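Local coordinates for protein metallo-beta-lactamase (Simiduia agarivorans, PDB 6MFI) that probably hydrolyses beta-lactam antibiotics, as a class B3 metallo-beta-lactamase that holds two zinc ions in its active site, at residues 54-58 against 67-71; 58-62 against 88-93; 206-212 against 246-252. All blocks are in the same frame, centred on the assembly; numbering follows the deposited sequence.

Interaction 1: 54-58 against 67-71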
loop_
_atom_site.group_PDB
_atom_site.type_symbol
_atom_site.label_atom_id
_atom_site.label_comp_id
_atom_site.label_asym_id
_atom_site.label_seq_id
_atom_site.Cartn_x
_atom_site.Cartn_y
_atom_site.Cartn_z
ATOM N N GLY A 54 4.473 -17.332 -2.582
ATOM C CA GLY A 54 3.309 -18.043 -3.077
ATOM C C GLY A 54 2.548 -17.318 -4.171
ATOM O O GLY A 54 3.081 -17.074 -5.257
ATOM N N ASN A 55 1.294 -16.973 -3.895
ATOM C CA ASN A 55 0.433 -16.311 -4.862
ATOM C C ASN A 55 0.601 -14.798 -4.872
ATOM O O ASN A 55 -0.093 -14.120 -5.635
ATOM C CB ASN A 55 -1.035 -16.660 -4.586
ATOM C CG ASN A 55 -1.512 -16.156 -3.235
ATOM O OD1 ASN A 55 -0.710 -15.881 -2.339
ATOM N ND2 ASN A 55 -2.824 -16.027 -3.084
ATOM N N THR A 56 1.500 -14.255 -4.055
ATOM C CA THR A 56 1.662 -12.813 -3.909
ATOM C C THR A 56 2.880 -12.348 -4.696
ATOM O O THR A 56 3.958 -12.942 -4.590
ATOM C CB THR A 56 1.805 -12.433 -2.433
ATOM O OG1 THR A 56 0.592 -12.753 -1.740
ATOM C CG2 THR A 56 2.087 -10.947 -2.286
ATOM N N TYR A 57 2.707 -11.284 -5.481
ATOM C CA TYR A 57 3.770 -10.745 -6.317
ATOM C C TYR A 57 3.879 -9.240 -6.123
ATOM O O TYR A 57 2.914 -8.571 -5.743
ATOM C CB TYR A 57 3.531 -11.041 -7.806
ATOM C CG TYR A 57 3.414 -12.509 -8.145
ATOM C CD1 TYR A 57 2.208 -13.183 -8.000
ATOM C CD2 TYR A 57 4.507 -13.219 -8.624
ATOM C CE1 TYR A 57 2.097 -14.524 -8.314
ATOM C CE2 TYR A 57 4.406 -14.560 -8.939
ATOM C CZ TYR A 57 3.199 -15.207 -8.783
ATOM O OH TYR A 57 3.093 -16.543 -9.096
ATOM N N TYR A 58 5.070 -8.716 -6.394
ATOM C CA TYR A 58 5.314 -7.280 -6.446
ATOM C C TYR A 58 5.264 -6.845 -7.905
ATOM O O TYR A 58 6.048 -7.333 -8.726
ATOM C CB TYR A 58 6.664 -6.933 -5.819
ATOM C CG TYR A 58 6.984 -5.452 -5.788
ATOM C CD1 TYR A 58 7.558 -4.818 -6.886
ATOM C CD2 TYR A 58 6.722 -4.690 -4.659
ATOM C CE1 TYR A 58 7.853 -3.468 -6.860
ATOM C CE2 TYR A 58 7.016 -3.340 -4.623
ATOM C CZ TYR A 58 7.579 -2.734 -5.726
ATOM O OH TYR A 58 7.872 -1.388 -5.692
ATOM N N ILE A 67 0.850 -4.514 -5.115
ATOM C CA ILE A 67 0.839 -5.902 -4.666
ATOM C C ILE A 67 -0.241 -6.654 -5.430
ATOM O O ILE A 67 -1.423 -6.290 -5.373
ATOM C CB ILE A 67 0.612 -6.000 -3.150
ATOM C CG1 ILE A 67 1.618 -5.118 -2.406
ATOM C CG2 ILE A 67 0.716 -7.444 -2.687
ATOM C CD1 ILE A 67 3.063 -5.431 -2.732
ATOM N N LEU A 68 0.165 -7.707 -6.135
ATOM C CA LEU A 68 -0.743 -8.572 -6.877
ATOM C C LEU A 68 -0.880 -9.902 -6.150
ATOM O O LEU A 68 0.125 -10.561 -5.858
ATOM C CB LEU A 68 -0.240 -8.798 -8.305
ATOM C CG LEU A 68 -1.112 -9.671 -9.212
ATOM C CD1 LEU A 68 -2.370 -8.928 -9.651
ATOM C CD2 LEU A 68 -0.318 -10.149 -10.418
ATOM N N ILE A 69 -2.118 -10.291 -5.860
ATOM C CA ILE A 69 -2.421 -11.543 -5.177
ATOM C C ILE A 69 -3.347 -12.348 -6.075
ATOM O O ILE A 69 -4.481 -11.930 -6.339
ATOM C CB ILE A 69 -3.057 -11.300 -3.799
ATOM C CG1 ILE A 69 -2.124 -10.454 -2.932
ATOM C CG2 ILE A 69 -3.367 -12.624 -3.116
ATOM C CD1 ILE A 69 -2.846 -9.567 -1.950
ATOM N N THR A 70 -2.869 -13.499 -6.539
ATOM C CA THR A 70 -3.569 -14.300 -7.533
ATOM C C THR A 70 -4.354 -15.425 -6.871
ATOM O O THR A 70 -3.904 -16.014 -5.884
ATOM C CB THR A 70 -2.584 -14.886 -8.546
ATOM O OG1 THR A 70 -1.700 -15.800 -7.881
ATOM C CG2 THR A 70 -1.766 -13.779 -9.189
ATOM N N GLY A 71 -5.527 -15.728 -7.433
ATOM C CA GLY A 71 -6.368 -16.798 -6.939
ATOM C C GLY A 71 -7.013 -17.553 -8.085
ATOM O O GLY A 71 -6.801 -17.235 -9.257
HETATM O O HOH W 1 0.638 -17.592 -8.458
#
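In the beta hairpin formed by strands 56-58 and 67-71, in the seven-stranded sheet of the metallo-beta-lactamase fold, the two strands run antiparallel, and N55, just before the first, holds the far end of the second. Y57 and L68 form the hydrogen-bonded pair: Y57 N gives a short bond of 2.7 Å to L68 O, and L68 N returns one of 2.9 Å to Y57 O. Two residues further along the ladder, T70 N reaches N55 O at 3.0 Å. The carboxamide of N55 then adds a side-chain bond, its ND2 donating to T70 O at 3.0 Å with an angle of 147° at the hydrogen. CG of N55 is tucked between its own N and carbonyl carbon (chi1 64°), which turns the amide across the strand and lays ND2 against I69 CG2.

The face of T56, I67 and I69 packs on W197 and A199 of strand 193-199, with one polar link from T56 OG1 to W197 NE1. Within this face T56 CG2 meets I67 CG2 at 3.8 Å. On the opposite face the Y57 ring crosses T70 at about a right angle, with T70 OG1 near the ring plane at its edge. A water in the plane of that ring joins Y57 OH (2.7 Å) to T70 OG1 (3.0 Å), and F98 packs edge-to-face against the same tyrosine.

N55 thus gives T70 both a backbone acceptor and a side-chain donor, so the ladder of hydrogen bonds runs on past the start of the short strand 56-58.

Interaction 2: 58-62 against 88-93; sequences YVGTC and IVRDNI
V59 and N92 meet where the loop leaving strand 56-58 lies along helix 85-95, one of the helices that cover the sheet in this metallo-beta-lactamase fold. The V59 carbonyl takes a hydrogen bond from N92 ND2 at 3.2 Å. The donor stands above the carbonyl plane, well off either lone pair, although V59 O itself lies in the plane of the N92 amide. V89, one helical turn earlier, comes to the same oxygen with a CA-H...O contact of 3.4 Å.

Beside this polar point the V59 side chain fits against the helix with both of its methyls. CG1 touches I93 CG1 at 4.1 Å, and CG2 reaches V89 CG1, also at 4.1 Å, the side chains of V59 and V89 crossing at about a right angle. L77 of strand 74-78 touches V59, V89 and I93 alike, so the group packs on the sheet. Further along the loop, G60 brings its CA over V89 CG2.

The next shell fixes these groups. N92 ND2 also donates to G47 O, which ties the amide to a second loop, while C62 is joined to C37 by a disulfide. Y58 folds back over the turn, its OH giving T61 O a short bond of 2.5 Å in the plane of the ring. With OG1 of T61 set between its own N and carbonyl carbon, and bonded to W43 O and the backbone N of G63 and I64, T61 CG2 lies anti to the carbonyl carbon and faces the helix, 3.7 Å from I88 CD1.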
loop_
_atom_site.group_PDB
_atom_site.type_symbol
_atom_site.label_atom_id
_atom_site.label_comp_id
_atom_site.label_asym_id
_atom_site.label_seq_id
_atom_site.Cartn_x
_atom_site.Cartn_y
_atom_site.Cartn_z
ATOM N N TYR A 58 5.070 -8.716 -6.394
ATOM C CA TYR A 58 5.314 -7.280 -6.446
ATOM C C TYR A 58 5.264 -6.845 -7.905
ATOM O O TYR A 58 6.048 -7.333 -8.726
ATOM C CB TYR A 58 6.664 -6.933 -5.819
ATOM C CG TYR A 58 6.984 -5.452 -5.788
ATOM C CD1 TYR A 58 7.558 -4.818 -6.886
ATOM C CD2 TYR A 58 6.722 -4.690 -4.659
ATOM C CE1 TYR A 58 7.853 -3.468 -6.860
ATOM C CE2 TYR A 58 7.016 -3.340 -4.623
ATOM C CZ TYR A 58 7.579 -2.734 -5.726
ATOM O OH TYR A 58 7.872 -1.388 -5.692
ATOM N N VAL A 59 4.346 -5.938 -8.227
ATOM C CA VAL A 59 4.163 -5.476 -9.596
ATOM C C VAL A 59 4.292 -3.956 -9.697
ATOM O O VAL A 59 3.872 -3.362 -10.683
ATOM C CB VAL A 59 2.816 -5.957 -10.170
ATOM C CG1 VAL A 59 2.813 -7.469 -10.318
ATOM C CG2 VAL A 59 1.665 -5.498 -9.289
ATOM N N GLY A 60 4.880 -3.320 -8.685
ATOM C CA GLY A 60 5.011 -1.881 -8.652
ATOM C C GLY A 60 6.276 -1.392 -9.332
ATOM O O GLY A 60 7.002 -2.141 -9.988
ATOM N N THR A 61 6.536 -0.099 -9.161
ATOM C CA THR A 61 7.714 0.542 -9.729
ATOM C C THR A 61 8.898 0.352 -8.782
ATOM O O THR A 61 8.827 -0.391 -7.799
ATOM C CB THR A 61 7.439 2.020 -9.989
ATOM O OG1 THR A 61 7.201 2.685 -8.744
ATOM C CG2 THR A 61 6.215 2.181 -10.874
ATOM N N CYS A 62 10.016 1.019 -9.075
ATOM C CA CYS A 62 11.145 1.029 -8.152
ATOM C C CYS A 62 10.907 1.923 -6.944
ATOM O O CYS A 62 11.604 1.776 -5.934
ATOM C CB CYS A 62 12.422 1.475 -8.870
ATOM S SG CYS A 62 12.938 0.425 -10.244
ATOM N N ILE A 88 3.465 0.990 -15.752
ATOM C CA ILE A 88 4.464 0.004 -15.353
ATOM C C ILE A 88 3.799 -1.173 -14.649
ATOM O O ILE A 88 4.196 -2.330 -14.836
ATOM C CB ILE A 88 5.536 0.670 -14.471
ATOM C CG1 ILE A 88 6.292 1.732 -15.271
ATOM C CG2 ILE A 88 6.501 -0.368 -13.917
ATOM C CD1 ILE A 88 6.720 2.928 -14.452
ATOM N N VAL A 89 2.778 -0.901 -13.833
ATOM C CA VAL A 89 2.055 -1.977 -13.159
ATOM C C VAL A 89 1.358 -2.866 -14.179
ATOM O O VAL A 89 1.397 -4.099 -14.081
ATOM C CB VAL A 89 1.060 -1.391 -12.140
ATOM C CG1 VAL A 89 0.131 -2.478 -11.613
ATOM C CG2 VAL A 89 1.806 -0.719 -10.998
ATOM N N ARG A 90 0.714 -2.254 -15.176
ATOM C CA ARG A 90 0.093 -3.025 -16.249
ATOM C C ARG A 90 1.124 -3.875 -16.980
ATOM O O ARG A 90 0.871 -5.045 -17.290
ATOM C CB ARG A 90 -0.603 -2.082 -17.229
ATOM C CG ARG A 90 -2.116 -2.145 -17.203
ATOM C CD ARG A 90 -2.707 -1.499 -18.445
ATOM N NE ARG A 90 -2.344 -0.089 -18.564
ATOM C CZ ARG A 90 -1.495 0.391 -19.469
ATOM N NH1 ARG A 90 -0.919 -0.426 -20.339
ATOM N NH2 ARG A 90 -1.222 1.688 -19.506
ATOM N N ASP A 91 2.295 -3.302 -17.266
ATOM C CA ASP A 91 3.346 -4.069 -17.916
ATOM C C ASP A 91 3.836 -5.202 -17.024
ATOM O O ASP A 91 4.039 -6.323 -17.496
ATOM C CB ASP A 91 4.504 -3.149 -18.298
ATOM C CG ASP A 91 5.493 -3.809 -19.235
ATOM O OD1 ASP A 91 5.072 -4.554 -20.141
ATOM O OD2 ASP A 91 6.708 -3.583 -19.050
ATOM N N ASN A 92 4.007 -4.941 -15.726
ATOM C CA ASN A 92 4.572 -5.953 -14.835
ATOM C C ASN A 92 3.629 -7.138 -14.661
ATOM O O ASN A 92 4.080 -8.282 -14.534
ATOM C CB ASN A 92 4.910 -5.331 -13.479
ATOM C CG ASN A 92 6.214 -4.567 -13.501
ATOM O OD1 ASN A 92 6.995 -4.677 -14.448
ATOM N ND2 ASN A 92 6.456 -3.775 -12.463
ATOM N N ILE A 93 2.320 -6.885 -14.643
ATOM C CA ILE A 93 1.354 -7.976 -14.553
ATOM C C ILE A 93 1.444 -8.866 -15.786
ATOM O O ILE A 93 1.369 -10.098 -15.691
ATOM C CB ILE A 93 -0.069 -7.417 -14.355
ATOM C CG1 ILE A 93 -0.178 -6.704 -13.005
ATOM C CG2 ILE A 93 -1.107 -8.527 -14.455
ATOM C CD1 ILE A 93 -1.515 -6.033 -12.774
#

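Interaction 3: 206-212 against 246-252; sequences TTLVYAD and CDLLLTP
The ring of Y210 meets L250 and P252 across the contact. L250 CB sits in the ring plane at its edge, 3.7 Å from Y210 CD1, and the two side chains cross at about a right angle. P252 approaches the phenol end obliquely, its CG 3.8 Å from Y210 CZ and its CB and CA near the hydroxyl. With CG of Y210 opposite its backbone N (chi1 -170°), the ring is carried along the neighbouring strand toward P252, and its OH bonds to D79.

The second flat group is the D247 carboxylate at the other end. Its OD2 accepts T207 N at 3.0 Å on the anti side, 22° out of the carboxylate plane. T207 O answers with two bonds, one from D247 N at 2.8 Å and one from L248 N at 3.1 Å, so D247 and L248 together hold both backbone polar atoms of T207.

Strands 206-210 and 248-250 run parallel, joined through helix 228-242 in a beta-alpha-beta unit at the edge of the five-stranded sheet. Both backbone polar atoms of V209 are paired, its N with L248 O and its O with L250 N; the last rung, A211 N to L250 O, is weak.

On the face with Y210, L208 lies beside L248, pointing the same way, and V52 of the other sheet packs on both. On the other face V209 CG2 touches C246 CB at 3.8 Å, next to the C246-C275 disulfide, and A211 CB meets L249 CD1. Beyond the strand ends both segments come up to the zinc site: D212 OD1 is hydrogen-bonded to ND1 of the zinc ligand H110, and P252 immediately precedes the ligand H253.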
loop_
_atom_site.group_PDB
_atom_site.type_symbol
_atom_site.label_atom_id
_atom_site.label_comp_id
_atom_site.label_asym_id
_atom_site.label_seq_id
_atom_site.Cartn_x
_atom_site.Cartn_y
_atom_site.Cartn_z
ATOM N N THR A 206 2.429 -18.268 5.598
ATOM C CA THR A 206 3.012 -16.988 5.971
ATOM C C THR A 206 1.935 -15.915 5.944
ATOM O O THR A 206 1.124 -15.857 5.014
ATOM C CB THR A 206 4.159 -16.605 5.026
ATOM O OG1 THR A 206 5.163 -17.627 5.051
ATOM C CG2 THR A 206 4.785 -15.282 5.447
ATOM N N THR A 207 1.923 -15.068 6.972
ATOM C CA THR A 207 0.973 -13.965 7.074
ATOM C C THR A 207 1.668 -12.686 6.620
ATOM O O THR A 207 2.616 -12.222 7.264
ATOM C CB THR A 207 0.445 -13.825 8.499
ATOM O OG1 THR A 207 -0.160 -15.057 8.911
ATOM C CG2 THR A 207 -0.592 -12.719 8.568
ATOM N N LEU A 208 1.199 -12.121 5.512
ATOM C CA LEU A 208 1.749 -10.893 4.960
ATOM C C LEU A 208 0.871 -9.712 5.352
ATOM O O LEU A 208 -0.356 -9.830 5.407
ATOM C CB LEU A 208 1.859 -10.975 3.434
ATOM C CG LEU A 208 3.005 -11.790 2.825
ATOM C CD1 LEU A 208 2.781 -13.288 2.985
ATOM C CD2 LEU A 208 3.190 -11.432 1.358
ATOM N N VAL A 209 1.505 -8.575 5.622
ATOM C CA VAL A 209 0.800 -7.353 5.993
ATOM C C VAL A 209 1.313 -6.221 5.115
ATOM O O VAL A 209 2.523 -5.967 5.067
ATOM C CB VAL A 209 0.977 -7.006 7.480
ATOM C CG1 VAL A 209 0.458 -5.605 7.761
ATOM C CG2 VAL A 209 0.262 -8.028 8.352
ATOM N N TYR A 210 0.396 -5.548 4.421
ATOM C CA TYR A 210 0.721 -4.390 3.591
ATOM C C TYR A 210 0.416 -3.138 4.409
ATOM O O TYR A 210 -0.632 -2.507 4.273
ATOM C CB TYR A 210 -0.066 -4.437 2.285
ATOM C CG TYR A 210 0.368 -3.426 1.247
ATOM C CD1 TYR A 210 1.695 -3.333 0.846
ATOM C CD2 TYR A 210 -0.555 -2.575 0.654
ATOM C CE1 TYR A 210 2.090 -2.412 -0.109
ATOM C CE2 TYR A 210 -0.171 -1.654 -0.300
ATOM C CZ TYR A 210 1.151 -1.577 -0.679
ATOM O OH TYR A 210 1.530 -0.660 -1.631
ATOM N N ALA A 211 1.356 -2.786 5.283
ATOM C CA ALA A 211 1.169 -1.672 6.201
ATOM C C ALA A 211 1.319 -0.340 5.477
ATOM O O ALA A 211 2.235 -0.153 4.672
ATOM C CB ALA A 211 2.170 -1.755 7.354
ATOM N N ASP A 212 0.413 0.588 5.780
ATOM C CA ASP A 212 0.417 1.896 5.145
ATOM C C ASP A 212 1.676 2.676 5.528
ATOM O O ASP A 212 2.406 2.321 6.458
ATOM C CB ASP A 212 -0.840 2.676 5.536
ATOM C CG ASP A 212 -0.996 3.967 4.755
ATOM O OD1 ASP A 212 -1.259 3.896 3.537
ATOM O OD2 ASP A 212 -0.849 5.051 5.358
ATOM N N CYS A 246 1.728 -11.179 11.861
ATOM C CA CYS A 246 2.511 -10.504 10.830
ATOM C C CYS A 246 3.876 -11.171 10.733
ATOM O O CYS A 246 4.723 -10.977 11.609
ATOM C CB CYS A 246 2.631 -9.024 11.168
ATOM S SG CYS A 246 3.746 -8.043 10.158
ATOM N N ASP A 247 4.082 -11.955 9.675
ATOM C CA ASP A 247 5.369 -12.590 9.420
ATOM C C ASP A 247 6.184 -11.879 8.351
ATOM O O ASP A 247 7.414 -11.863 8.437
ATOM C CB ASP A 247 5.169 -14.052 9.005
ATOM C CG ASP A 247 4.338 -14.835 10.001
ATOM O OD1 ASP A 247 4.608 -14.732 11.217
ATOM O OD2 ASP A 247 3.414 -15.555 9.567
ATOM N N LEU A 248 5.527 -11.289 7.353
ATOM C CA LEU A 248 6.196 -10.594 6.262
ATOM C C LEU A 248 5.570 -9.216 6.110
ATOM O O LEU A 248 4.342 -9.088 6.114
ATOM C CB LEU A 248 6.084 -11.389 4.954
ATOM C CG LEU A 248 7.072 -11.095 3.823
ATOM C CD1 LEU A 248 7.246 -12.325 2.951
ATOM C CD2 LEU A 248 6.618 -9.911 2.978
ATOM N N LEU A 249 6.410 -8.193 5.977
ATOM C CA LEU A 249 5.961 -6.808 5.916
ATOM C C LEU A 249 6.220 -6.222 4.534
ATOM O O LEU A 249 7.292 -6.420 3.953
ATOM C CB LEU A 249 6.663 -5.955 6.979
ATOM C CG LEU A 249 6.198 -4.502 7.092
ATOM C CD1 LEU A 249 4.789 -4.429 7.657
ATOM C CD2 LEU A 249 7.162 -3.696 7.947
ATOM N N LEU A 250 5.230 -5.499 4.015
ATOM C CA LEU A 250 5.332 -4.800 2.742
ATOM C C LEU A 250 4.803 -3.383 2.909
ATOM O O LEU A 250 3.869 -3.139 3.678
ATOM C CB LEU A 250 4.553 -5.524 1.635
ATOM C CG LEU A 250 5.147 -6.846 1.143
ATOM C CD1 LEU A 250 4.200 -7.527 0.167
ATOM C CD2 LEU A 250 6.508 -6.617 0.503
ATOM N N THR A 251 5.407 -2.447 2.182
ATOM C CA THR A 251 5.073 -1.039 2.320
ATOM C C THR A 251 4.873 -0.398 0.955
ATOM O O THR A 251 5.546 -0.765 -0.013
ATOM C CB THR A 251 6.173 -0.283 3.079
ATOM O OG1 THR A 251 7.448 -0.562 2.488
ATOM C CG2 THR A 251 6.193 -0.704 4.542
ATOM N N PRO A 252 3.945 0.562 0.850
ATOM C CA PRO A 252 3.744 1.248 -0.440
ATOM C C PRO A 252 4.997 1.934 -0.950
ATOM O O PRO A 252 5.226 1.981 -2.165
ATOM C CB PRO A 252 2.625 2.251 -0.129
ATOM C CG PRO A 252 1.915 1.671 1.044
ATOM C CD PRO A 252 2.972 1.000 1.864
#

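From the N terminus, interaction 1 comes first, closing a short hairpin loop as 67-71 folds back on 54-58. Interaction 2 starts from the same stretch, sharing Y58, and reaches over that hairpin to 88-93, so the two loops overlap, interaction 1 opening first and closing while interaction 2 is still open; L68 CB and V59 CG1 pack together at 3.9 Å where they join. Interaction 3 follows in series, its two strands linked through helix 228-242. It belongs to the second sheet yet touches interaction 1, with I67 CG1 3.6 Å from Y210 CE1. The first sheet is thereby tied to a covering helix by interaction 2 and to the opposing sheet between interactions 1 and 3.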